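Hypothetical protein MJ1460 (Methanocaldococcus jannaschii DSM 2661, PDB 2OSO) is of unknown function but binds zinc through a V4R domain and belongs to the vinyl-4-reductase family. Local coordinates at residues Leu128-Val141 against Gly147-Asp159. The protein carries 3 engineered substitutions. Sequence-based numbering, arbitrary orientation.
Engineered in segment 128-141: Tyr133 (natural residue Lys), Tyr134 (natural residue Lys), Tyr135 (natural residue Lys). With ZN (zinc ion), chain B.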
loop_
_atom_site.group_PDB
_atom_site.type_symbol
_atom_site.label_atom_id
_atom_site.label_comp_id
_atom_site.label_asym_id
_atom_site.label_seq_id
_atom_site.Cartn_x
_atom_site.Cartn_y
_atom_site.Cartn_z
ATOM N N LEU A 128 -1.155 18.777 8.702
ATOM C CA LEU A 128 -0.969 20.057 9.400
ATOM C C LEU A 128 -1.579 21.224 8.649
ATOM O O LEU A 128 -2.085 22.155 9.278
ATOM C CB LEU A 128 0.506 20.332 9.620
ATOM C CG LEU A 128 1.137 19.438 10.702
ATOM C CD1 LEU A 128 2.684 19.591 10.643
ATOM C CD2 LEU A 128 0.593 19.760 12.073
ATOM N N GLU A 129 -1.520 21.200 7.326
ATOM C CA GLU A 129 -2.329 22.154 6.527
ATOM C C GLU A 129 -3.863 22.022 6.707
ATOM O O GLU A 129 -4.597 23.038 6.841
ATOM C CB GLU A 129 -1.939 22.076 5.053
ATOM C CG GLU A 129 -2.760 23.021 4.160
ATOM C CD GLU A 129 -2.420 22.969 2.681
ATOM O OE1 GLU A 129 -1.283 22.638 2.309
ATOM O OE2 GLU A 129 -3.338 23.282 1.870
ATOM N N GLU A 130 -4.377 20.792 6.677
ATOM C CA GLU A 130 -5.789 20.558 6.972
ATOM C C GLU A 130 -6.203 21.115 8.370
ATOM O O GLU A 130 -7.292 21.663 8.543
ATOM C CB GLU A 130 -6.133 19.064 6.834
ATOM C CG GLU A 130 -6.218 18.522 5.412
ATOM C CD GLU A 130 -7.140 19.300 4.481
ATOM O OE1 GLU A 130 -8.388 19.324 4.684
ATOM O OE2 GLU A 130 -6.618 19.931 3.536
ATOM N N ILE A 131 -5.338 20.952 9.358
ATOM C CA ILE A 131 -5.619 21.385 10.712
ATOM C C ILE A 131 -5.471 22.889 10.883
ATOM O O ILE A 131 -6.314 23.490 11.453
ATOM C CB ILE A 131 -4.696 20.661 11.752
ATOM C CG1 ILE A 131 -5.067 19.180 11.863
ATOM C CG2 ILE A 131 -4.853 21.323 13.125
ATOM C CD1 ILE A 131 -3.914 18.280 12.363
ATOM N N PHE A 132 -4.391 23.475 10.377
ATOM C CA PHE A 132 -4.027 24.865 10.667
ATOM C C PHE A 132 -4.143 25.859 9.471
ATOM O O PHE A 132 -3.882 27.056 9.643
ATOM C CB PHE A 132 -2.595 24.895 11.220
ATOM C CG PHE A 132 -2.437 24.215 12.589
ATOM C CD1 PHE A 132 -3.199 24.653 13.693
ATOM C CD2 PHE A 132 -1.559 23.162 12.765
ATOM C CE1 PHE A 132 -3.066 24.047 14.938
ATOM C CE2 PHE A 132 -1.429 22.536 13.993
ATOM C CZ PHE A 132 -2.156 23.003 15.104
ATOM N N TYR A 133 -4.437 25.367 8.281
ATOM C CA TYR A 133 -4.695 26.181 7.102
ATOM C C TYR A 133 -3.453 26.562 6.320
ATOM O O TYR A 133 -3.486 26.562 5.066
ATOM C CB TYR A 133 -5.521 27.448 7.411
ATOM C CG TYR A 133 -5.961 28.193 6.170
ATOM C CD1 TYR A 133 -7.012 27.714 5.404
ATOM C CD2 TYR A 133 -5.329 29.363 5.761
ATOM C CE1 TYR A 133 -7.420 28.347 4.253
ATOM C CE2 TYR A 133 -5.734 30.017 4.584
ATOM C CZ TYR A 133 -6.778 29.500 3.840
ATOM O OH TYR A 133 -7.251 30.120 2.687
ATOM N N TYR A 134 -2.394 26.915 7.033
ATOM C CA TYR A 134 -1.119 27.314 6.405
ATOM C C TYR A 134 -0.522 26.200 5.561
ATOM O O TYR A 134 -0.808 25.024 5.795
ATOM C CB TYR A 134 -0.082 27.725 7.454
ATOM C CG TYR A 134 -0.562 28.764 8.429
ATOM C CD1 TYR A 134 -1.128 29.946 7.979
ATOM C CD2 TYR A 134 -0.439 28.565 9.795
ATOM C CE1 TYR A 134 -1.575 30.927 8.872
ATOM C CE2 TYR A 134 -0.868 29.527 10.696
ATOM C CZ TYR A 134 -1.428 30.711 10.229
ATOM O OH TYR A 134 -1.858 31.673 11.117
ATOM N N TYR A 135 0.271 26.589 4.550
ATOM C CA TYR A 135 1.135 25.661 3.814
ATOM C C TYR A 135 2.282 25.344 4.730
ATOM O O TYR A 135 2.868 26.263 5.315
ATOM C CB TYR A 135 1.753 26.281 2.556
ATOM C CG TYR A 135 0.764 26.674 1.496
ATOM C CD1 TYR A 135 -0.177 25.755 1.006
ATOM C CD2 TYR A 135 0.792 27.947 0.944
ATOM C CE1 TYR A 135 -1.094 26.112 0.014
ATOM C CE2 TYR A 135 -0.136 28.318 -0.054
ATOM C CZ TYR A 135 -1.058 27.383 -0.519
ATOM O OH TYR A 135 -1.958 27.739 -1.522
ATOM N N PHE A 136 2.611 24.058 4.858
ATOM C CA PHE A 136 3.761 23.601 5.645
ATOM C C PHE A 136 4.760 22.836 4.801
ATOM O O PHE A 136 4.371 22.088 3.875
ATOM C CB PHE A 136 3.324 22.703 6.800
ATOM C CG PHE A 136 2.573 23.429 7.895
ATOM C CD1 PHE A 136 3.245 24.019 8.954
ATOM C CD2 PHE A 136 1.181 23.556 7.835
ATOM C CE1 PHE A 136 2.557 24.694 9.951
ATOM C CE2 PHE A 136 0.471 24.241 8.846
ATOM C CZ PHE A 136 1.164 24.798 9.894
ATOM N N VAL A 137 6.053 23.004 5.119
ATOM C CA VAL A 137 7.080 22.078 4.652
ATOM C C VAL A 137 7.688 21.308 5.833
ATOM O O VAL A 137 8.077 21.896 6.818
ATOM C CB VAL A 137 8.214 22.793 3.901
ATOM C CG1 VAL A 137 9.332 21.850 3.630
ATOM C CG2 VAL A 137 7.664 23.410 2.572
ATOM N N VAL A 138 7.750 19.985 5.712
ATOM C CA VAL A 138 8.208 19.097 6.795
ATOM C C VAL A 138 9.425 18.331 6.299
ATOM O O VAL A 138 9.397 17.679 5.234
ATOM C CB VAL A 138 7.067 18.153 7.258
ATOM C CG1 VAL A 138 7.512 17.172 8.429
ATOM C CG2 VAL A 138 5.843 18.989 7.670
ATOM N N ASN A 139 10.515 18.448 7.048
ATOM C CA ASN A 139 11.768 17.873 6.674
ATOM C C ASN A 139 12.301 16.991 7.819
ATOM O O ASN A 139 12.431 17.434 8.934
ATOM C CB ASN A 139 12.739 18.994 6.324
ATOM C CG ASN A 139 14.116 18.487 5.947
ATOM O OD1 ASN A 139 14.263 17.534 5.156
ATOM N ND2 ASN A 139 15.143 19.148 6.467
ATOM N N GLU A 140 12.590 15.734 7.523
ATOM C CA GLU A 140 12.993 14.796 8.544
ATOM C C GLU A 140 14.488 15.017 8.687
ATOM O O GLU A 140 15.220 14.922 7.707
ATOM C CB GLU A 140 12.658 13.323 8.170
ATOM C CG GLU A 140 12.960 12.339 9.311
ATOM C CD GLU A 140 12.637 10.901 8.963
ATOM O OE1 GLU A 140 12.554 10.587 7.762
ATOM O OE2 GLU A 140 12.494 10.071 9.889
ATOM N N VAL A 141 14.916 15.319 9.910
ATOM C CA VAL A 141 16.304 15.668 10.193
ATOM C C VAL A 141 16.996 14.606 11.029
ATOM O O VAL A 141 18.215 14.586 11.084
ATOM C CB VAL A 141 16.365 17.079 10.890
ATOM C CG1 VAL A 141 15.728 18.213 9.978
ATOM C CG2 VAL A 141 15.648 17.039 12.276
ATOM N N GLY A 147 20.021 4.951 13.411
ATOM C CA GLY A 147 20.455 4.474 14.735
ATOM C C GLY A 147 19.865 5.306 15.862
ATOM O O GLY A 147 20.101 5.030 17.025
ATOM N N LYS A 148 19.048 6.295 15.528
ATOM C CA LYS A 148 18.394 7.127 16.540
ATOM C C LYS A 148 17.203 6.387 17.166
ATOM O O LYS A 148 16.712 5.382 16.623
ATOM C CB LYS A 148 17.962 8.454 15.926
ATOM C CG LYS A 148 19.120 9.295 15.377
ATOM C CD LYS A 148 20.095 9.708 16.435
ATOM C CE LYS A 148 19.934 11.124 16.928
ATOM N NZ LYS A 148 21.136 11.518 17.668
ATOM N N ASP A 149 16.773 6.840 18.332
ATOM C CA ASP A 149 15.659 6.192 19.048
ATOM C C ASP A 149 14.301 6.632 18.578
ATOM O O ASP A 149 13.335 5.926 18.805
ATOM C CB ASP A 149 15.729 6.460 20.549
ATOM C CG ASP A 149 16.991 5.917 21.184
ATOM O OD1 ASP A 149 17.432 4.797 20.814
ATOM O OD2 ASP A 149 17.533 6.621 22.051
ATOM N N LYS A 150 14.224 7.814 17.959
ATOM C CA LYS A 150 12.983 8.364 17.467
ATOM C C LYS A 150 13.334 9.090 16.179
ATOM O O LYS A 150 14.474 9.536 16.021
ATOM C CB LYS A 150 12.409 9.371 18.480
ATOM C CG LYS A 150 12.128 8.803 19.872
ATOM C CD LYS A 150 11.379 9.796 20.698
ATOM C CE LYS A 150 11.188 9.340 22.111
ATOM N NZ LYS A 150 10.733 10.518 22.869
ATOM N N CYS A 151 12.380 9.198 15.253
ATOM C CA CYS A 151 12.540 10.103 14.105
ATOM C C CYS A 151 12.129 11.511 14.531
ATOM O O CYS A 151 11.209 11.663 15.355
ATOM C CB CYS A 151 11.721 9.654 12.916
ATOM S SG CYS A 151 11.947 7.895 12.310
ATOM N N VAL A 152 12.779 12.514 13.947
ATOM C CA VAL A 152 12.530 13.915 14.235
ATOM C C VAL A 152 12.296 14.692 12.943
ATOM O O VAL A 152 13.092 14.652 12.004
ATOM C CB VAL A 152 13.668 14.550 15.019
ATOM C CG1 VAL A 152 13.363 16.037 15.291
ATOM C CG2 VAL A 152 13.939 13.792 16.315
ATOM N N PHE A 153 11.186 15.421 12.951
ATOM C CA PHE A 153 10.743 16.229 11.819
ATOM C C PHE A 153 10.703 17.716 12.201
ATOM O O PHE A 153 10.105 18.098 13.215
ATOM C CB PHE A 153 9.364 15.775 11.364
ATOM C CG PHE A 153 9.270 14.283 11.003
ATOM C CD1 PHE A 153 8.997 13.327 11.992
ATOM C CD2 PHE A 153 9.407 13.857 9.693
ATOM C CE1 PHE A 153 8.873 11.951 11.668
ATOM C CE2 PHE A 153 9.314 12.460 9.358
ATOM C CZ PHE A 153 9.002 11.527 10.344
ATOM N N GLU A 154 11.307 18.526 11.339
ATOM C CA GLU A 154 11.276 19.989 11.387
ATOM C C GLU A 154 10.054 20.497 10.577
ATOM O O GLU A 154 9.909 20.128 9.383
ATOM C CB GLU A 154 12.541 20.459 10.684
ATOM C CG GLU A 154 13.230 21.641 11.172
ATOM C CD GLU A 154 14.707 21.572 10.730
ATOM O OE1 GLU A 154 14.936 21.299 9.505
ATOM O OE2 GLU A 154 15.615 21.689 11.587
ATOM N N VAL A 155 9.175 21.291 11.217
ATOM C CA VAL A 155 7.941 21.808 10.581
ATOM C C VAL A 155 8.060 23.304 10.361
ATOM O O VAL A 155 8.209 24.064 11.327
ATOM C CB VAL A 155 6.649 21.550 11.430
ATOM C CG1 VAL A 155 5.367 22.073 10.681
ATOM C CG2 VAL A 155 6.508 20.087 11.777
ATOM N N LYS A 156 7.935 23.723 9.104
ATOM C CA LYS A 156 8.102 25.100 8.683
ATOM C C LYS A 156 6.859 25.589 7.986
ATOM O O LYS A 156 6.274 24.908 7.147
ATOM C CB LYS A 156 9.236 25.231 7.695
ATOM C CG LYS A 156 10.623 25.150 8.317
ATOM C CD LYS A 156 11.702 25.047 7.235
ATOM C CE LYS A 156 11.627 23.717 6.460
ATOM N NZ LYS A 156 11.404 22.463 7.297
ATOM N N GLU A 157 6.469 26.802 8.324
ATOM C CA GLU A 157 5.312 27.429 7.735
ATOM C C GLU A 157 5.853 28.190 6.531
ATOM O O GLU A 157 6.898 28.857 6.634
ATOM C CB GLU A 157 4.726 28.365 8.790
ATOM C CG GLU A 157 3.324 28.726 8.625
ATOM C CD GLU A 157 2.918 29.879 9.535
ATOM O OE1 GLU A 157 2.937 29.706 10.776
ATOM O OE2 GLU A 157 2.541 30.935 8.992
ATOM N N VAL A 158 5.170 28.122 5.396
ATOM C CA VAL A 158 5.660 28.731 4.182
ATOM C C VAL A 158 4.541 29.445 3.419
ATOM O O VAL A 158 3.372 29.063 3.521
ATOM C CB VAL A 158 6.323 27.642 3.265
ATOM C CG1 VAL A 158 7.565 27.029 3.956
ATOM C CG2 VAL A 158 5.331 26.542 2.880
ATOM N N ASP A 159 4.899 30.474 2.643
ATOM C CA ASP A 159 3.977 31.041 1.623
ATOM C C ASP A 159 4.523 30.884 0.201
ATOM O O ASP A 159 4.049 30.038 -0.570
ATOM C CB ASP A 159 3.635 32.514 1.897
ATOM C CG ASP A 159 4.618 33.184 2.828
ATOM O OD1 ASP A 159 4.521 32.960 4.064
ATOM O OD2 ASP A 159 5.481 33.939 2.330
HETATM ZN ZN ZN B . 12.580 8.205 10.130
HETATM O O HOH W 1 0.893 29.535 4.773
#
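The carbonyl oxygen of Val137 takes two donors from Lys156: the backbone N at 2.9 Å and, weakly, NZ, which bends at chi3 and chi4 bring round to the same oxygen. In return Val137 N donates a hydrogen bond to Lys156 O at 2.8 Å. Asn139 and Glu154 form a second such reciprocal pair, and Val141 N reaches Val152 O, making strands 135-142 and 151-158 an antiparallel hairpin. At its loop end Glu140 OE2 and Cys151 SG both ligate zinc, with His117 and Cys143 completing the site. Glu140 CG lies anti to the backbone N (chi1 -174°), over the face of the Phe153 ring at 4.1 Å from its centroid in a CH-pi contact, and the extended chain beyond it carries OE2 to the metal. At the far end the Glu157 carboxylate stacks on engineered Tyr134, the planes 6° apart, OE2 over the ring centre. With an alanine here, the Tyr134 ring would probably lose the carboxylate stacked on this face and be freer to turn. Inward, Val155 CG1 meets Phe136 CD1 at 3.4 Å and Leu128 CD1 at 3.7 Å. Helix 118-132 packs on Val138 and Phe153, while strand 98-103 pairs with 151-158 along its other edge, leaving 135-142 outermost in the chain's sheet.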